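Local coordinates for protein Myo-inositol 2-dehydrogenase (Lactobacillus plantarum WCFS1, PDB 3CEA) that probably catalyses the NAD-dependent oxidation of the 2-hydroxyl of myo-inositol to a ketone, as an oxidoreductase with a Rossmann-fold domain, at residues K102-D107 / V317-G322; L36-A41 / D68-D73; R273-V276 / G281-R284; P215-A218 / F223-G226. One frame throughout, in Å; residues are numbered along the deposited sequence.

Contact 1 of 4, residues K102-D107 / V317-G322; sequences KPLGLD and VTVDDG. With NAD (nicotinamide-adenine-dinucleotide), chain E.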
# COMPACT_ATOMS: atom_id res chain seq x y z
N LYS A 102 15.51 -26.20 13.74
CA LYS A 102 14.29 -26.32 14.53
C LYS A 102 13.36 -27.37 13.90
O LYS A 102 13.43 -27.60 12.69
CB LYS A 102 13.59 -24.95 14.62
CG LYS A 102 12.97 -24.44 13.31
CD LYS A 102 11.51 -24.83 13.22
CE LYS A 102 11.09 -25.14 11.79
NZ LYS A 102 9.63 -25.39 11.68
N PRO A 103 12.53 -28.04 14.71
CA PRO A 103 12.50 -28.03 16.18
C PRO A 103 13.55 -28.98 16.74
O PRO A 103 14.21 -29.68 15.98
CB PRO A 103 11.08 -28.54 16.51
CG PRO A 103 10.42 -28.88 15.20
CD PRO A 103 11.48 -28.91 14.15
N LEU A 104 13.69 -29.00 18.07
CA LEU A 104 14.66 -29.88 18.73
C LEU A 104 14.38 -31.36 18.44
O LEU A 104 15.31 -32.15 18.24
CB LEU A 104 14.70 -29.62 20.24
CG LEU A 104 15.18 -28.25 20.71
CD1 LEU A 104 15.03 -28.12 22.22
CD2 LEU A 104 16.63 -27.97 20.30
N GLY A 105 13.10 -31.73 18.42
CA GLY A 105 12.67 -33.09 18.16
C GLY A 105 11.16 -33.20 18.22
O GLY A 105 10.46 -32.20 18.07
N LEU A 106 10.67 -34.42 18.45
CA LEU A 106 9.22 -34.66 18.54
C LEU A 106 8.83 -35.36 19.84
O LEU A 106 7.91 -34.93 20.53
CB LEU A 106 8.72 -35.46 17.33
CG LEU A 106 8.86 -34.82 15.95
CD1 LEU A 106 8.34 -35.75 14.89
CD2 LEU A 106 8.15 -33.47 15.89
N ASP A 107 9.54 -36.45 20.15
CA ASP A 107 9.34 -37.19 21.39
C ASP A 107 9.97 -36.45 22.56
O ASP A 107 11.14 -36.07 22.50
CB ASP A 107 9.94 -38.60 21.27
CG ASP A 107 9.78 -39.44 22.53
OD1 ASP A 107 8.72 -39.36 23.20
OD2 ASP A 107 10.73 -40.19 22.86
N VAL A 317 19.36 -17.56 22.31
CA VAL A 317 18.30 -18.57 22.30
C VAL A 317 18.84 -19.89 22.84
O VAL A 317 19.65 -20.57 22.19
CB VAL A 317 17.70 -18.75 20.89
CG1 VAL A 317 16.61 -19.84 20.89
CG2 VAL A 317 17.13 -17.44 20.38
N THR A 318 18.39 -20.24 24.05
CA THR A 318 18.85 -21.43 24.76
C THR A 318 18.09 -22.68 24.32
O THR A 318 17.17 -22.61 23.51
CB THR A 318 18.71 -21.25 26.29
OG1 THR A 318 17.32 -21.19 26.65
CG2 THR A 318 19.42 -19.99 26.78
N VAL A 319 18.50 -23.83 24.87
CA VAL A 319 17.81 -25.10 24.66
C VAL A 319 16.41 -25.02 25.28
O VAL A 319 15.44 -25.52 24.70
CB VAL A 319 18.60 -26.28 25.29
CG1 VAL A 319 17.98 -27.63 24.91
CG2 VAL A 319 20.06 -26.24 24.86
N ASP A 320 16.33 -24.38 26.44
CA ASP A 320 15.08 -24.17 27.17
C ASP A 320 14.03 -23.43 26.33
O ASP A 320 12.84 -23.74 26.42
CB ASP A 320 15.36 -23.40 28.47
CG ASP A 320 14.12 -23.25 29.34
OD1 ASP A 320 13.57 -24.28 29.78
OD2 ASP A 320 13.71 -22.09 29.59
N ASP A 321 14.48 -22.47 25.52
CA ASP A 321 13.60 -21.75 24.59
C ASP A 321 13.01 -22.69 23.53
O ASP A 321 11.85 -22.53 23.14
CB ASP A 321 14.36 -20.61 23.92
CG ASP A 321 14.63 -19.44 24.86
OD1 ASP A 321 13.70 -19.04 25.58
OD2 ASP A 321 15.76 -18.92 24.85
N GLY A 322 13.81 -23.65 23.09
CA GLY A 322 13.38 -24.63 22.09
C GLY A 322 12.41 -25.65 22.65
O GLY A 322 11.47 -26.05 21.96
PA NAD E . 13.97 -32.19 3.31
O1A NAD E . 13.75 -31.30 2.14
O2A NAD E . 13.11 -33.40 3.25
O5B NAD E . 15.53 -32.58 3.38
C5B NAD E . 15.99 -33.59 4.26
C4B NAD E . 17.41 -33.99 3.89
O4B NAD E . 18.00 -34.77 4.92
C3B NAD E . 17.46 -34.83 2.62
O3B NAD E . 18.48 -34.31 1.80
C2B NAD E . 17.81 -36.23 3.08
O2B NAD E . 18.65 -36.90 2.17
C1B NAD E . 18.52 -35.98 4.40
N9A NAD E . 18.30 -37.09 5.35
C8A NAD E . 17.10 -37.62 5.74
N7A NAD E . 17.33 -38.62 6.63
C5A NAD E . 18.66 -38.73 6.81
C6A NAD E . 19.43 -39.58 7.59
N6A NAD E . 18.84 -40.32 8.53
N1A NAD E . 20.81 -39.47 7.58
C2A NAD E . 21.42 -38.51 6.78
N3A NAD E . 20.65 -37.67 6.00
C4A NAD E . 19.29 -37.78 6.01
O3 NAD E . 13.70 -31.40 4.68
PN NAD E . 13.98 -29.82 4.82
O1N NAD E . 15.25 -29.48 4.13
O2N NAD E . 12.73 -29.12 4.47
O5D NAD E . 14.18 -29.59 6.40
C5D NAD E . 15.04 -30.39 7.20
C4D NAD E . 14.96 -29.86 8.62
O4D NAD E . 14.99 -28.44 8.62
C3D NAD E . 13.68 -30.29 9.32
O3D NAD E . 14.00 -30.83 10.58
C2D NAD E . 12.88 -29.01 9.48
O2D NAD E . 12.20 -28.96 10.71
C1D NAD E . 13.92 -27.90 9.37
N1N NAD E . 13.37 -26.70 8.72
C2N NAD E . 13.52 -25.48 9.35
C3N NAD E . 13.01 -24.32 8.76
C7N NAD E . 13.32 -22.97 9.34
O7N NAD E . 12.47 -21.89 9.02
N7N NAD E . 14.38 -22.81 10.14
C4N NAD E . 12.34 -24.40 7.54
C5N NAD E . 12.19 -25.63 6.92
C6N NAD E . 12.71 -26.78 7.52
O HOH W 1 12.15 -26.66 19.32
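L104 reaches helix 319-338 with a single methyl: CD1 lies 3.6 Å from G322 C and 4.0 Å from V319 CG1. Glycine suits position 322, because a CB there would run into this methyl. The two backbones are bridged as well, one water accepting from L104 N (3.1 Å) and donating to G322 O (2.8 Å). T318 and D321 form the capping box at the start of the helix.

K102, two residues before L104, serves the cofactor. From CB its chain turns with CG wedged between the backbone N and the carbonyl carbon (chi1 69°), which puts CG 3.8 Å from NAD N7N, the carboxamide nitrogen. Bends at chi2 and chi3 then bring CE to 3.5 Å from NAD C2N on the nicotinamide ring. NZ, at the tip, has a long, weak ion pair with D185. Cutting the chain back to an alanine is likely to leave that side of the nicotinamide without its aliphatic neighbour and D185 without its weak partner at NZ. The main chain contributes too: NAD O2D donates to K102 O at 2.7 Å, and a cis peptide precedes P103. Apolar contact and water thus hold the loop to the helix, while its other end grips ribose and nicotinamide.

Contact 2 of 4, residues L36-A41 / D68-D73; sequences LVAACA and DTENID. With NAD (nicotinamide-adenine-dinucleotide), chain E.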
# COMPACT_ATOMS: atom_id res chain seq x y z
N LEU A 36 33.34 -25.78 4.55
CA LEU A 36 32.51 -26.98 4.47
C LEU A 36 33.28 -28.12 3.81
O LEU A 36 33.58 -28.06 2.61
CB LEU A 36 31.20 -26.69 3.72
CG LEU A 36 30.10 -27.75 3.72
CD1 LEU A 36 29.58 -28.04 5.12
CD2 LEU A 36 28.96 -27.32 2.81
N VAL A 37 33.60 -29.14 4.59
CA VAL A 37 34.50 -30.22 4.15
C VAL A 37 33.74 -31.47 3.70
O VAL A 37 34.14 -32.13 2.73
CB VAL A 37 35.53 -30.58 5.24
CG1 VAL A 37 36.46 -31.70 4.77
CG2 VAL A 37 36.34 -29.35 5.64
N ALA A 38 32.66 -31.80 4.40
CA ALA A 38 31.89 -33.00 4.11
C ALA A 38 30.39 -32.76 4.17
O ALA A 38 29.93 -31.82 4.83
CB ALA A 38 32.29 -34.13 5.05
N ALA A 39 29.63 -33.59 3.47
CA ALA A 39 28.18 -33.52 3.48
C ALA A 39 27.56 -34.91 3.56
O ALA A 39 28.09 -35.88 3.00
CB ALA A 39 27.67 -32.79 2.24
N CYS A 40 26.44 -35.01 4.27
CA CYS A 40 25.73 -36.28 4.42
C CYS A 40 24.26 -36.15 4.03
O CYS A 40 23.54 -35.29 4.54
CB CYS A 40 25.86 -36.79 5.86
SG CYS A 40 25.14 -38.43 6.12
N ALA A 41 23.84 -37.01 3.11
CA ALA A 41 22.44 -37.10 2.68
C ALA A 41 22.12 -38.53 2.23
O ALA A 41 23.03 -39.32 1.96
CB ALA A 41 22.16 -36.11 1.56
N ASP A 68 32.86 -39.84 12.54
CA ASP A 68 33.97 -40.66 13.01
C ASP A 68 35.17 -40.69 12.06
O ASP A 68 36.20 -41.31 12.36
CB ASP A 68 33.50 -42.08 13.31
CG ASP A 68 32.46 -42.15 14.42
OD1 ASP A 68 32.45 -41.26 15.30
OD2 ASP A 68 31.64 -43.09 14.40
N THR A 69 35.05 -40.02 10.91
CA THR A 69 36.11 -40.04 9.89
C THR A 69 36.66 -38.64 9.59
O THR A 69 37.85 -38.48 9.35
CB THR A 69 35.63 -40.70 8.58
OG1 THR A 69 34.91 -41.90 8.87
CG2 THR A 69 36.81 -41.03 7.67
N GLU A 70 35.78 -37.64 9.58
CA GLU A 70 36.16 -36.29 9.19
C GLU A 70 36.77 -35.49 10.34
O GLU A 70 36.35 -35.62 11.49
CB GLU A 70 34.97 -35.54 8.59
CG GLU A 70 34.41 -36.14 7.31
CD GLU A 70 35.32 -35.97 6.10
OE1 GLU A 70 35.87 -34.86 5.90
OE2 GLU A 70 35.48 -36.95 5.35
N ASN A 71 37.76 -34.67 10.00
CA ASN A 71 38.33 -33.72 10.94
C ASN A 71 37.53 -32.42 10.91
O ASN A 71 37.74 -31.57 10.04
CB ASN A 71 39.81 -33.46 10.61
CG ASN A 71 40.52 -32.64 11.68
OD1 ASN A 71 40.03 -32.49 12.81
ND2 ASN A 71 41.70 -32.13 11.34
N ILE A 72 36.59 -32.28 11.84
CA ILE A 72 35.68 -31.14 11.88
C ILE A 72 35.48 -30.55 13.28
O ILE A 72 35.51 -31.28 14.28
CB ILE A 72 34.29 -31.47 11.26
CG1 ILE A 72 33.82 -32.87 11.70
CG2 ILE A 72 34.33 -31.33 9.74
CD1 ILE A 72 32.38 -33.19 11.37
N ASP A 73 35.29 -29.24 13.33
CA ASP A 73 35.04 -28.51 14.58
C ASP A 73 33.55 -28.37 14.84
O ASP A 73 33.12 -28.31 16.00
CB ASP A 73 35.67 -27.12 14.51
CG ASP A 73 37.17 -27.15 14.22
OD1 ASP A 73 37.93 -27.73 15.03
OD2 ASP A 73 37.58 -26.59 13.18
PA NAD E . 13.97 -32.19 3.31
O1A NAD E . 13.75 -31.30 2.14
O2A NAD E . 13.11 -33.40 3.25
O5B NAD E . 15.53 -32.58 3.38
C5B NAD E . 15.99 -33.59 4.26
C4B NAD E . 17.41 -33.99 3.89
O4B NAD E . 18.00 -34.77 4.92
C3B NAD E . 17.46 -34.83 2.62
O3B NAD E . 18.48 -34.31 1.80
C2B NAD E . 17.81 -36.23 3.08
O2B NAD E . 18.65 -36.90 2.17
C1B NAD E . 18.52 -35.98 4.40
N9A NAD E . 18.30 -37.09 5.35
C8A NAD E . 17.10 -37.62 5.74
N7A NAD E . 17.33 -38.62 6.63
C5A NAD E . 18.66 -38.73 6.81
C6A NAD E . 19.43 -39.58 7.59
N6A NAD E . 18.84 -40.32 8.53
N1A NAD E . 20.81 -39.47 7.58
C2A NAD E . 21.42 -38.51 6.78
N3A NAD E . 20.65 -37.67 6.00
C4A NAD E . 19.29 -37.78 6.01
O3 NAD E . 13.70 -31.40 4.68
PN NAD E . 13.98 -29.82 4.82
O1N NAD E . 15.25 -29.48 4.13
O2N NAD E . 12.73 -29.12 4.47
O5D NAD E . 14.18 -29.59 6.40
C5D NAD E . 15.04 -30.39 7.20
C4D NAD E . 14.96 -29.86 8.62
O4D NAD E . 14.99 -28.44 8.62
C3D NAD E . 13.68 -30.29 9.32
O3D NAD E . 14.00 -30.83 10.58
C2D NAD E . 12.88 -29.01 9.48
O2D NAD E . 12.20 -28.96 10.71
C1D NAD E . 13.92 -27.90 9.37
N1N NAD E . 13.37 -26.70 8.72
C2N NAD E . 13.52 -25.48 9.35
C3N NAD E . 13.01 -24.32 8.76
C7N NAD E . 13.32 -22.97 9.34
O7N NAD E . 12.47 -21.89 9.02
N7N NAD E . 14.38 -22.81 10.14
C4N NAD E . 12.34 -24.40 7.54
C5N NAD E . 12.19 -25.63 6.92
C6N NAD E . 12.71 -26.78 7.52
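In the NAD-binding Rossmann fold, V37 and A38 of strand 34-40 meet E70, which lies in the loop leading from helix 63-67 to strand 74-77. Strand 34-40 sits between 9-14 and the edge strand 58-60 in the parallel sheet, and the loop packs near its entry end. Consecutive strand residues would normally point to different faces, yet V37 and A38 both send their CB toward the loop. The helix-like psi of V37 (-38°) is consistent with a local irregularity that breaks the alternation.

E70 makes the contact from the loop side. Its CG stands beside the backbone N, and a second bend at chi2 (-71°) folds the chain over A38, whose CB touches CG and CD, both at 3.7 Å. The small methyl of an alanine suits this place, since it lets the folded chain lie close to the strand. The carboxylate then divides its work. OE1 rests 3.4 Å from V37 CG1, a van der Waals contact with no bond across the segments, whereas OE2 accepts from Y60 OH and makes a weak hydrogen bond with T58 OG1. Both partners lie on the edge strand 58-60, so E70 ties the loop to that side of the sheet through its polar end while its methylenes cover the alanine. I72 also points toward the strand and packs on A12.

At the other end of the strand the chain arrives at the adenosine half of the cofactor. C40 SG lies 3.8 Å from NAD C2A of the adenine, and A41 CB lies 3.6 Å from the ribose hydroxyl oxygen NAD O2B.

Contact 3 of 4, residues R273-V276 / G281-R284; sequences RVTV and GVVR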
# COMPACT_ATOMS: atom_id res chain seq x y z
N ARG A 273 10.61 -4.15 -4.92
CA ARG A 273 10.12 -2.77 -4.84
C ARG A 273 9.42 -2.34 -6.13
O ARG A 273 9.41 -1.15 -6.48
CB ARG A 273 11.28 -1.83 -4.51
CG ARG A 273 12.02 -2.17 -3.23
CD ARG A 273 13.17 -1.21 -3.00
NE ARG A 273 13.89 -1.47 -1.76
CZ ARG A 273 13.57 -0.96 -0.57
NH1 ARG A 273 12.52 -0.15 -0.45
NH2 ARG A 273 14.29 -1.26 0.50
N VAL A 274 8.85 -3.30 -6.84
CA VAL A 274 8.17 -3.04 -8.11
C VAL A 274 6.66 -3.14 -7.96
O VAL A 274 6.14 -4.14 -7.47
CB VAL A 274 8.64 -4.00 -9.24
CG1 VAL A 274 8.07 -3.57 -10.59
CG2 VAL A 274 10.16 -4.05 -9.31
N THR A 275 5.97 -2.09 -8.39
CA THR A 275 4.52 -2.07 -8.45
C THR A 275 4.10 -2.26 -9.91
O THR A 275 4.58 -1.56 -10.80
CB THR A 275 3.95 -0.76 -7.88
OG1 THR A 275 4.41 -0.59 -6.54
CG2 THR A 275 2.45 -0.79 -7.87
N VAL A 276 3.21 -3.22 -10.13
CA VAL A 276 2.78 -3.59 -11.48
C VAL A 276 1.35 -3.12 -11.74
O VAL A 276 0.47 -3.27 -10.88
CB VAL A 276 2.91 -5.12 -11.72
CG1 VAL A 276 2.48 -5.50 -13.13
CG2 VAL A 276 4.34 -5.59 -11.47
N GLY A 281 -5.48 -4.45 -11.97
CA GLY A 281 -5.40 -3.28 -11.12
C GLY A 281 -3.95 -3.00 -10.77
O GLY A 281 -3.06 -3.16 -11.61
N VAL A 282 -3.72 -2.60 -9.52
CA VAL A 282 -2.37 -2.33 -9.02
C VAL A 282 -1.86 -3.55 -8.24
O VAL A 282 -2.46 -3.95 -7.24
CB VAL A 282 -2.34 -1.06 -8.14
CG1 VAL A 282 -0.93 -0.79 -7.64
CG2 VAL A 282 -2.85 0.14 -8.93
N VAL A 283 -0.77 -4.14 -8.72
CA VAL A 283 -0.31 -5.44 -8.21
C VAL A 283 1.08 -5.39 -7.57
O VAL A 283 1.99 -4.72 -8.07
CB VAL A 283 -0.33 -6.53 -9.32
CG1 VAL A 283 -0.02 -7.90 -8.74
CG2 VAL A 283 -1.68 -6.55 -10.06
N ARG A 284 1.23 -6.11 -6.46
CA ARG A 284 2.54 -6.36 -5.86
C ARG A 284 2.85 -7.85 -5.86
O ARG A 284 2.24 -8.60 -5.09
CB ARG A 284 2.62 -5.80 -4.43
CG ARG A 284 2.64 -4.29 -4.35
CD ARG A 284 3.88 -3.70 -5.02
NE ARG A 284 5.13 -4.04 -4.33
CZ ARG A 284 5.65 -3.34 -3.33
NH1 ARG A 284 5.04 -2.25 -2.88
NH2 ARG A 284 6.79 -3.72 -2.77
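R284 lays its aliphatic chain across T275, with CD 3.5 Å from T275 OG1 and 3.4 Å from V274 O. Bends at chi2 and chi3 (-63° and -66°) curl it back along the neighbouring strand, and NE comes 3.3 Å from V274 O at too poor an angle to bond. The guanidinium finds its partner next door: NH2 donates to N272 O, with D270 as a long, weak ion pair. A leucine in its place would lose that donor and probably leave N272 O without this bond and T275 with less cover.

On the methyl side of T275, CG2 meets V282 CG1 at 3.4 Å. A threonine serves here because its methyl packs on the valine while OG1 makes a weak hydrogen bond with E267 of the second subunit. These residues belong to a β-hairpin, in which V276 and V283 form an antiparallel hydrogen-bonded pair. V276 N donates to V283 O at 2.8 Å, nearly straight (173°), and V283 N donates back to V276 O at 2.6 Å. Both valines project to one face. The hairpin's sheet continues beyond this chain: residues 274 to 276 pair antiparallel with a strand of the second subunit, and residues 282 to 284 with one of the third.

Contact 4 of 4, residues P215-A218 / F223-G226; sequences PQLA and FETG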
# COMPACT_ATOMS: atom_id res chain seq x y z
N PRO A 215 -7.91 -32.15 1.40
CA PRO A 215 -8.37 -33.31 2.17
C PRO A 215 -7.45 -34.53 2.07
O PRO A 215 -7.53 -35.43 2.91
CB PRO A 215 -9.74 -33.63 1.56
CG PRO A 215 -10.08 -32.47 0.66
CD PRO A 215 -8.76 -31.92 0.22
N GLN A 216 -6.59 -34.54 1.05
CA GLN A 216 -5.66 -35.65 0.82
C GLN A 216 -4.54 -35.71 1.87
O GLN A 216 -3.84 -36.71 1.98
CB GLN A 216 -5.08 -35.61 -0.60
CG GLN A 216 -4.02 -34.52 -0.84
CD GLN A 216 -4.61 -33.17 -1.26
OE1 GLN A 216 -5.79 -32.90 -1.08
NE2 GLN A 216 -3.76 -32.32 -1.84
N LEU A 217 -4.37 -34.62 2.62
CA LEU A 217 -3.35 -34.56 3.66
C LEU A 217 -3.68 -35.44 4.86
O LEU A 217 -2.79 -35.84 5.61
CB LEU A 217 -3.10 -33.11 4.11
CG LEU A 217 -2.30 -32.22 3.15
CD1 LEU A 217 -2.34 -30.77 3.62
CD2 LEU A 217 -0.85 -32.70 3.01
N ALA A 218 -4.97 -35.75 5.02
CA ALA A 218 -5.44 -36.67 6.05
C ALA A 218 -4.86 -38.08 5.86
O ALA A 218 -4.64 -38.80 6.83
CB ALA A 218 -6.96 -36.72 6.07
N PHE A 223 -2.82 -32.08 8.81
CA PHE A 223 -3.87 -31.07 8.65
C PHE A 223 -3.34 -29.86 7.89
O PHE A 223 -2.28 -29.33 8.23
CB PHE A 223 -4.43 -30.63 10.00
CG PHE A 223 -5.15 -31.73 10.75
CD1 PHE A 223 -6.44 -32.11 10.37
CD2 PHE A 223 -4.54 -32.37 11.82
CE1 PHE A 223 -7.10 -33.13 11.06
CE2 PHE A 223 -5.19 -33.38 12.51
CZ PHE A 223 -6.48 -33.76 12.13
N GLU A 224 -4.09 -29.42 6.88
CA GLU A 224 -3.69 -28.29 6.05
C GLU A 224 -3.55 -26.99 6.86
O GLU A 224 -2.55 -26.28 6.72
CB GLU A 224 -4.67 -28.10 4.89
CG GLU A 224 -4.19 -27.13 3.80
CD GLU A 224 -4.45 -25.68 4.14
OE1 GLU A 224 -5.58 -25.37 4.58
OE2 GLU A 224 -3.54 -24.84 3.99
N THR A 225 -4.55 -26.69 7.69
CA THR A 225 -4.56 -25.46 8.47
C THR A 225 -4.66 -25.75 9.96
O THR A 225 -5.36 -26.67 10.38
CB THR A 225 -5.71 -24.51 8.01
OG1 THR A 225 -5.49 -24.11 6.65
CG2 THR A 225 -5.77 -23.25 8.87
N GLY A 226 -3.95 -24.95 10.75
CA GLY A 226 -4.05 -25.01 12.20
C GLY A 226 -4.20 -23.61 12.75
O GLY A 226 -3.33 -22.76 12.55
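L217 and F223 bring their backbones closest together, CA to CA 6.1 Å, where the short 3-10 segment 215-218 passes the approach to strand 225-232. A proline at its first position costs nothing, since no amide hydrogen is required there, and its carbonyl takes up the weak bond from A218 N, one turn on.

The contact itself rests on one leucine methyl. L217 stands with CG beside the backbone N and the chain extended at chi2 (171°), which carries CD1 over the start of E224. There it lies 3.7 Å from E224 CA and 3.8 Å from E224 CB, with E224 CG a little farther at 4.1 Å. It meets the aliphatic base of the glutamate and not the carboxylate, because E224 bends at chi2 and takes its acid group away. Around L217, M167 and F170 of helix 167-176 add further apolar surface, which suits a buried leucine at this point of the 3-10 segment.

Segment 223-226 enters a mixed β-sheet of the C-terminal domain by way of a classic β-bulge: E224 and T225 both face S210 on the antiparallel neighbour, strand 202-210. E224, in the bulge, is held through main chain and side chain alike. E224 N donates to N211 OD1, and E224 OE2 accepts from R244 N, so the acid reaches a backbone amide. F223 points away from L217 and sets its ring among T209, Q333 and N337, the last two on helix 319-338. E224 and T225 also pack on I154 of the fourth subunit.

Along the chain, contact 2 closes first; contact 1 then opens and spans about 210 residues, with contacts 4 and 3 nested in that order inside its loop. Contacts 1 and 2 lie about 24 Å apart between centres and both touch NAD, at its nicotinamide and adenosine halves respectively. Contact 4 belongs to the C-terminal domain, about 25 Å from contact 1 between centres, and helix 319-338, which starts in contact 1, also packs against F223 of contact 4. Contact 3, about 39 Å from contact 1 between centres and across the chain's centre from it, lies where sheets join between subunits. The set therefore runs from cofactor site to tetramer interface.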